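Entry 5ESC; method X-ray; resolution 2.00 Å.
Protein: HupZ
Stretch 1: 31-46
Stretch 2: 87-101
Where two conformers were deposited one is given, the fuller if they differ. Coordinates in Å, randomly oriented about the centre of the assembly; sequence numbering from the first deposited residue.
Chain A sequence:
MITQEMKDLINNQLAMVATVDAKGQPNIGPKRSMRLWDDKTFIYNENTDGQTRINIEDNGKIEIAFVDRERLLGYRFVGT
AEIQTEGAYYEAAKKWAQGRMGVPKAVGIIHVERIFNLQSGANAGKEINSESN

Stretch 1, residues 31-46: KRSMRLWDDKTFIYNE
Stretch 2, residues 87-101: GAYYEAAKKWAQGRM

Stretch 1 is a strand-turn-strand element and stretch 2 a helix that packs across it. A type I turn from Lys 31 to Met 34 leads into a short strand that includes Arg 35 and Leu 36; the chain turns a corner at Trp 37, and a second type I turn, Asp 38 to Thr 41, leads into strand 41-46. Arg 35 and Ile 43 are paired by two backbone bonds, N of each to O of the other, both 2.9 Å. Helix 88-97 follows Gly 87 at the N-cap position, whose phi/psi of 103/-179° suits glycine. The axes of strand 41-46 and the helix approach to 8.7 Å, with 62° between their N-to-C directions. Register is set by the CA pairs Ile 43-Tyr 89 (7.8 Å) and Asn 45-Ala 93 (5.9 Å); the contact buries 669 Å².

One hydrogen bond crosses the contact. Asn 45 (chi1 -81°, m; chi2 48°) points toward the helix and donates from ND2 to Ala 93 O at 2.9 Å and 163°. That carbonyl also accepts the helical bond from Ala 97 N (2.9 Å). Asn 45 OD1 faces another donor group: Arg 35 NH1 and NH2 each lie 3.0 Å from it. Arg 35 NH2 also reaches Ser 33 O at 2.8 Å, and Ser 33 OG accepts from Asn 45 N at 2.8 Å, linking the Lys 31 to Met 34 turn to Arg 35 and to strand 41-46.

The guanidinium of Arg 35 (chi1-chi4 55, -156, -174, -86°), which donates to Asn 45 OD1 and Ser 33 O, lies flat on Trp 96 (chi1 -172°, t; chi2 93°). The planes meet at 11°, centres 3.6 Å apart, and Arg 35 CZ sits 3.6 Å from the centroid of the Trp 96 five-membered ring, 14° off its normal, a cation-pi contact. Arg 35 NE and Trp 96 NE1 are 3.4 Å apart, but both are donors, so the pair is no hydrogen bond; it lies within the stack.

Tyr 89 (chi1 -72°, m; chi2 -64°) directs its edge at the face of Trp 37 (chi1 -178°, t; chi2 -98°), with 4.7 Å between its centroid and that of the six-membered ring and planes at 64°. Ala 92 CB meets the indole edge at Trp 37 CZ3, 3.7 Å, while Ile 43 CG2 lies 3.8 Å from Tyr 89 CD1.

Beyond the helix, Met 101 (chi1-chi3 46, 177, 69°) places CE over a face of the Arg 32 guanidinium, 3.3 Å from Arg 32 NH2, and SD 4.1 Å from Asn 45 CB.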

# COMPACT_ATOMS: atom_id res chain seq x y z
N LYS A 31 0.85 -5.49 -6.96
CA LYS A 31 1.29 -6.76 -7.55
C LYS A 31 0.03 -7.41 -8.08
O LYS A 31 -0.68 -8.15 -7.33
CB LYS A 31 2.06 -7.66 -6.54
CG LYS A 31 3.45 -7.20 -6.07
CD LYS A 31 4.43 -7.09 -7.25
CE LYS A 31 5.80 -6.54 -6.87
NZ LYS A 31 6.66 -6.73 -8.11
N ARG A 32 -0.26 -7.23 -9.36
CA ARG A 32 -1.50 -7.75 -9.84
C ARG A 32 -1.57 -9.28 -9.92
O ARG A 32 -2.62 -9.79 -10.09
CB ARG A 32 -1.85 -7.13 -11.20
CG ARG A 32 -0.89 -7.41 -12.26
CD ARG A 32 -1.35 -6.61 -13.50
NE ARG A 32 -0.64 -7.11 -14.69
CZ ARG A 32 -1.05 -8.11 -15.48
NH1 ARG A 32 -2.22 -8.75 -15.28
NH2 ARG A 32 -0.29 -8.46 -16.51
N SER A 33 -0.44 -10.00 -9.89
CA SER A 33 -0.45 -11.47 -9.99
C SER A 33 -0.51 -12.10 -8.58
O SER A 33 -0.40 -13.31 -8.45
CB SER A 33 0.82 -11.99 -10.58
OG SER A 33 2.01 -11.58 -9.89
N MET A 34 -0.64 -11.28 -7.53
CA MET A 34 -0.64 -11.83 -6.16
C MET A 34 -1.84 -12.79 -6.02
O MET A 34 -2.98 -12.41 -6.36
CB MET A 34 -0.74 -10.75 -5.16
CG MET A 34 -0.59 -11.25 -3.67
SD MET A 34 1.09 -11.68 -3.18
CE MET A 34 1.97 -10.12 -3.16
N ARG A 35 -1.65 -14.01 -5.54
CA ARG A 35 -2.73 -14.99 -5.43
C ARG A 35 -2.46 -16.02 -4.37
O ARG A 35 -1.32 -16.25 -4.04
CB ARG A 35 -2.85 -15.70 -6.76
CG ARG A 35 -1.60 -16.37 -7.30
CD ARG A 35 -1.69 -16.52 -8.84
NE ARG A 35 -0.59 -17.27 -9.41
CZ ARG A 35 0.59 -16.81 -9.78
NH1 ARG A 35 1.50 -17.62 -10.24
NH2 ARG A 35 0.88 -15.51 -9.69
N LEU A 36 -3.46 -16.74 -3.94
CA LEU A 36 -3.28 -17.70 -2.87
C LEU A 36 -2.72 -18.99 -3.41
O LEU A 36 -3.15 -19.49 -4.45
CB LEU A 36 -4.62 -17.98 -2.14
CG LEU A 36 -5.16 -17.03 -1.13
CD1 LEU A 36 -6.63 -17.35 -0.75
CD2 LEU A 36 -4.32 -16.77 0.12
N TRP A 37 -1.76 -19.56 -2.66
CA TRP A 37 -1.21 -20.87 -2.88
C TRP A 37 -1.92 -21.87 -1.97
O TRP A 37 -2.16 -23.02 -2.36
CB TRP A 37 0.28 -20.87 -2.49
CG TRP A 37 0.92 -22.19 -2.74
CD1 TRP A 37 1.15 -23.20 -1.82
CD2 TRP A 37 1.39 -22.71 -4.01
NE1 TRP A 37 1.71 -24.24 -2.42
CE2 TRP A 37 1.88 -24.01 -3.75
CE3 TRP A 37 1.44 -22.21 -5.30
CZ2 TRP A 37 2.45 -24.81 -4.73
CZ3 TRP A 37 1.99 -23.03 -6.32
CH2 TRP A 37 2.50 -24.29 -6.02
N ASP A 38 -2.09 -21.49 -0.70
CA ASP A 38 -2.81 -22.31 0.28
C ASP A 38 -3.43 -21.34 1.30
O ASP A 38 -3.27 -20.12 1.17
CB ASP A 38 -1.97 -23.43 0.88
CG ASP A 38 -0.78 -22.99 1.71
OD1 ASP A 38 -0.76 -21.90 2.30
OD2 ASP A 38 0.16 -23.77 1.81
N ASP A 39 -4.00 -21.85 2.36
CA ASP A 39 -4.65 -21.01 3.36
C ASP A 39 -3.63 -20.15 4.14
O ASP A 39 -4.02 -19.42 5.01
CB ASP A 39 -5.50 -21.89 4.38
CG ASP A 39 -6.90 -22.33 3.82
OD1 ASP A 39 -7.47 -21.73 2.85
OD2 ASP A 39 -7.45 -23.34 4.34
N LYS A 40 -2.33 -20.34 3.97
CA LYS A 40 -1.40 -19.39 4.63
C LYS A 40 -0.26 -18.86 3.75
O LYS A 40 0.69 -18.31 4.29
CB LYS A 40 -0.78 -19.93 5.93
CG LYS A 40 -0.29 -21.30 5.82
CD LYS A 40 -0.17 -22.03 7.16
CE LYS A 40 -1.14 -21.60 8.21
NZ LYS A 40 -1.06 -22.60 9.35
N THR A 41 -0.42 -18.93 2.44
CA THR A 41 0.69 -18.62 1.53
C THR A 41 0.13 -17.90 0.33
O THR A 41 -0.83 -18.37 -0.23
CB THR A 41 1.41 -19.89 1.10
OG1 THR A 41 1.61 -20.71 2.24
CG2 THR A 41 2.83 -19.58 0.39
N PHE A 42 0.75 -16.81 -0.07
CA PHE A 42 0.45 -16.17 -1.34
C PHE A 42 1.67 -16.38 -2.20
O PHE A 42 2.80 -16.58 -1.68
CB PHE A 42 0.30 -14.66 -1.22
CG PHE A 42 -0.95 -14.17 -0.58
CD1 PHE A 42 -2.07 -13.81 -1.36
CD2 PHE A 42 -1.02 -13.99 0.81
CE1 PHE A 42 -3.19 -13.31 -0.78
CE2 PHE A 42 -2.18 -13.50 1.39
CZ PHE A 42 -3.25 -13.13 0.60
N ILE A 43 1.52 -16.31 -3.52
CA ILE A 43 2.64 -16.25 -4.40
C ILE A 43 2.37 -15.08 -5.34
O ILE A 43 1.20 -14.70 -5.51
CB ILE A 43 2.97 -17.57 -5.19
CG1 ILE A 43 1.78 -18.15 -6.03
CG2 ILE A 43 3.59 -18.66 -4.24
CD1 ILE A 43 2.21 -19.06 -7.12
N TYR A 44 3.41 -14.56 -5.98
CA TYR A 44 3.25 -13.57 -7.04
C TYR A 44 4.35 -13.79 -8.07
O TYR A 44 5.38 -14.35 -7.75
CB TYR A 44 3.22 -12.10 -6.53
CG TYR A 44 4.57 -11.45 -6.21
CD1 TYR A 44 5.13 -11.55 -4.96
CD2 TYR A 44 5.26 -10.73 -7.18
CE1 TYR A 44 6.36 -10.95 -4.65
CE2 TYR A 44 6.52 -10.11 -6.87
CZ TYR A 44 7.04 -10.24 -5.60
OH TYR A 44 8.23 -9.67 -5.21
N ASN A 45 4.15 -13.35 -9.30
CA ASN A 45 5.20 -13.44 -10.32
C ASN A 45 6.11 -12.18 -10.28
O ASN A 45 5.58 -11.09 -10.43
CB ASN A 45 4.53 -13.54 -11.67
CG ASN A 45 4.08 -14.90 -11.99
OD1 ASN A 45 3.45 -15.53 -11.17
ND2 ASN A 45 4.38 -15.39 -13.22
N GLU A 46 7.41 -12.32 -10.08
CA GLU A 46 8.31 -11.20 -9.94
C GLU A 46 8.96 -11.05 -11.30
O GLU A 46 9.72 -11.90 -11.69
CB GLU A 46 9.41 -11.49 -8.93
CG GLU A 46 10.40 -10.36 -8.81
CD GLU A 46 9.74 -9.00 -8.64
OE1 GLU A 46 9.54 -8.34 -9.67
OE2 GLU A 46 9.35 -8.65 -7.46
N GLY A 87 12.30 -24.51 -8.69
CA GLY A 87 11.50 -25.37 -7.78
C GLY A 87 10.03 -25.22 -8.10
O GLY A 87 9.63 -24.52 -9.05
N ALA A 88 9.19 -25.90 -7.36
CA ALA A 88 7.76 -26.01 -7.69
C ALA A 88 6.99 -24.73 -7.69
O ALA A 88 6.03 -24.61 -8.43
CB ALA A 88 7.12 -27.01 -6.71
N TYR A 89 7.33 -23.75 -6.78
CA TYR A 89 6.60 -22.55 -6.78
C TYR A 89 6.93 -21.79 -8.10
O TYR A 89 6.06 -21.22 -8.76
CB TYR A 89 6.95 -21.67 -5.64
CG TYR A 89 6.47 -22.10 -4.30
CD1 TYR A 89 5.13 -22.16 -4.03
CD2 TYR A 89 7.41 -22.38 -3.27
CE1 TYR A 89 4.69 -22.45 -2.68
CE2 TYR A 89 6.99 -22.67 -1.96
CZ TYR A 89 5.62 -22.74 -1.69
OH TYR A 89 5.30 -23.09 -0.39
N TYR A 90 8.18 -21.73 -8.43
CA TYR A 90 8.64 -21.03 -9.61
C TYR A 90 8.06 -21.64 -10.89
O TYR A 90 7.63 -20.94 -11.76
CB TYR A 90 10.18 -20.98 -9.65
CG TYR A 90 10.65 -20.31 -10.90
CD1 TYR A 90 10.50 -18.95 -11.04
CD2 TYR A 90 11.11 -21.04 -11.99
CE1 TYR A 90 10.89 -18.28 -12.19
CE2 TYR A 90 11.53 -20.38 -13.16
CZ TYR A 90 11.34 -18.99 -13.26
OH TYR A 90 11.68 -18.27 -14.36
N GLU A 91 8.10 -22.97 -11.02
CA GLU A 91 7.51 -23.65 -12.19
C GLU A 91 6.01 -23.40 -12.33
O GLU A 91 5.52 -23.13 -13.43
CB GLU A 91 7.85 -25.17 -12.20
CG GLU A 91 9.35 -25.46 -12.30
CD GLU A 91 10.01 -24.93 -13.58
OE1 GLU A 91 9.39 -25.15 -14.67
OE2 GLU A 91 11.12 -24.27 -13.52
N ALA A 92 5.27 -23.35 -11.19
CA ALA A 92 3.89 -22.92 -11.22
C ALA A 92 3.74 -21.47 -11.75
O ALA A 92 2.81 -21.17 -12.52
CB ALA A 92 3.20 -23.01 -9.86
N ALA A 93 4.58 -20.53 -11.24
CA ALA A 93 4.52 -19.17 -11.63
C ALA A 93 4.72 -19.01 -13.19
O ALA A 93 4.06 -18.18 -13.89
CB ALA A 93 5.56 -18.35 -10.88
N LYS A 94 5.65 -19.80 -13.68
CA LYS A 94 6.00 -19.77 -15.11
C LYS A 94 4.82 -20.20 -16.01
O LYS A 94 4.34 -19.64 -17.00
CB LYS A 94 7.10 -20.77 -15.34
CG LYS A 94 8.45 -20.23 -15.11
CD LYS A 94 9.45 -20.92 -16.04
CE LYS A 94 10.19 -21.96 -15.30
NZ LYS A 94 10.41 -23.30 -15.88
N LYS A 95 4.27 -21.26 -15.50
CA LYS A 95 3.12 -21.83 -16.12
C LYS A 95 1.90 -20.92 -16.12
O LYS A 95 1.31 -20.66 -17.16
CB LYS A 95 2.72 -23.11 -15.39
CG LYS A 95 1.51 -23.86 -15.97
CD LYS A 95 1.83 -24.31 -17.44
CE LYS A 95 0.78 -25.25 -18.11
NZ LYS A 95 1.02 -25.46 -19.57
N TRP A 96 1.60 -20.35 -14.94
CA TRP A 96 0.59 -19.33 -14.80
C TRP A 96 0.76 -18.12 -15.70
O TRP A 96 -0.22 -17.51 -16.16
CB TRP A 96 0.52 -18.87 -13.33
CG TRP A 96 -0.53 -18.01 -12.99
CD1 TRP A 96 -1.75 -18.37 -12.48
CD2 TRP A 96 -0.54 -16.56 -13.04
NE1 TRP A 96 -2.51 -17.27 -12.25
CE2 TRP A 96 -1.80 -16.14 -12.59
CE3 TRP A 96 0.40 -15.60 -13.44
CZ2 TRP A 96 -2.15 -14.77 -12.48
CZ3 TRP A 96 0.06 -14.27 -13.39
CH2 TRP A 96 -1.22 -13.85 -12.93
N ALA A 97 2.00 -17.73 -15.95
CA ALA A 97 2.29 -16.54 -16.74
C ALA A 97 1.88 -16.67 -18.25
O ALA A 97 1.66 -15.68 -18.93
CB ALA A 97 3.75 -16.23 -16.65
N GLN A 98 1.78 -17.89 -18.70
CA GLN A 98 1.57 -18.20 -20.13
C GLN A 98 0.19 -17.75 -20.57
O GLN A 98 -0.82 -18.20 -19.99
CB GLN A 98 1.71 -19.68 -20.32
CG GLN A 98 3.17 -20.12 -20.28
CD GLN A 98 3.33 -21.61 -20.36
OE1 GLN A 98 2.36 -22.34 -20.53
NE2 GLN A 98 4.54 -22.08 -20.20
N GLY A 99 0.13 -16.80 -21.49
CA GLY A 99 -1.11 -16.18 -21.91
C GLY A 99 -1.43 -14.96 -21.08
O GLY A 99 -2.43 -14.30 -21.33
N ARG A 100 -0.60 -14.62 -20.08
CA ARG A 100 -0.92 -13.48 -19.22
C ARG A 100 0.16 -12.43 -19.24
O ARG A 100 -0.16 -11.26 -19.33
CB ARG A 100 -1.20 -13.87 -17.75
CG ARG A 100 -2.40 -14.74 -17.43
CD ARG A 100 -2.61 -14.88 -15.90
NE ARG A 100 -3.83 -15.60 -15.55
CZ ARG A 100 -4.00 -16.93 -15.61
NH1 ARG A 100 -3.02 -17.74 -15.97
NH2 ARG A 100 -5.17 -17.46 -15.28
N MET A 101 1.43 -12.80 -19.09
CA MET A 101 2.51 -11.80 -19.05
C MET A 101 3.78 -12.47 -19.51
O MET A 101 3.74 -13.61 -19.92
CB MET A 101 2.60 -11.22 -17.61
CG MET A 101 2.55 -12.28 -16.52
SD MET A 101 2.72 -11.61 -14.84
CE MET A 101 1.19 -10.71 -14.65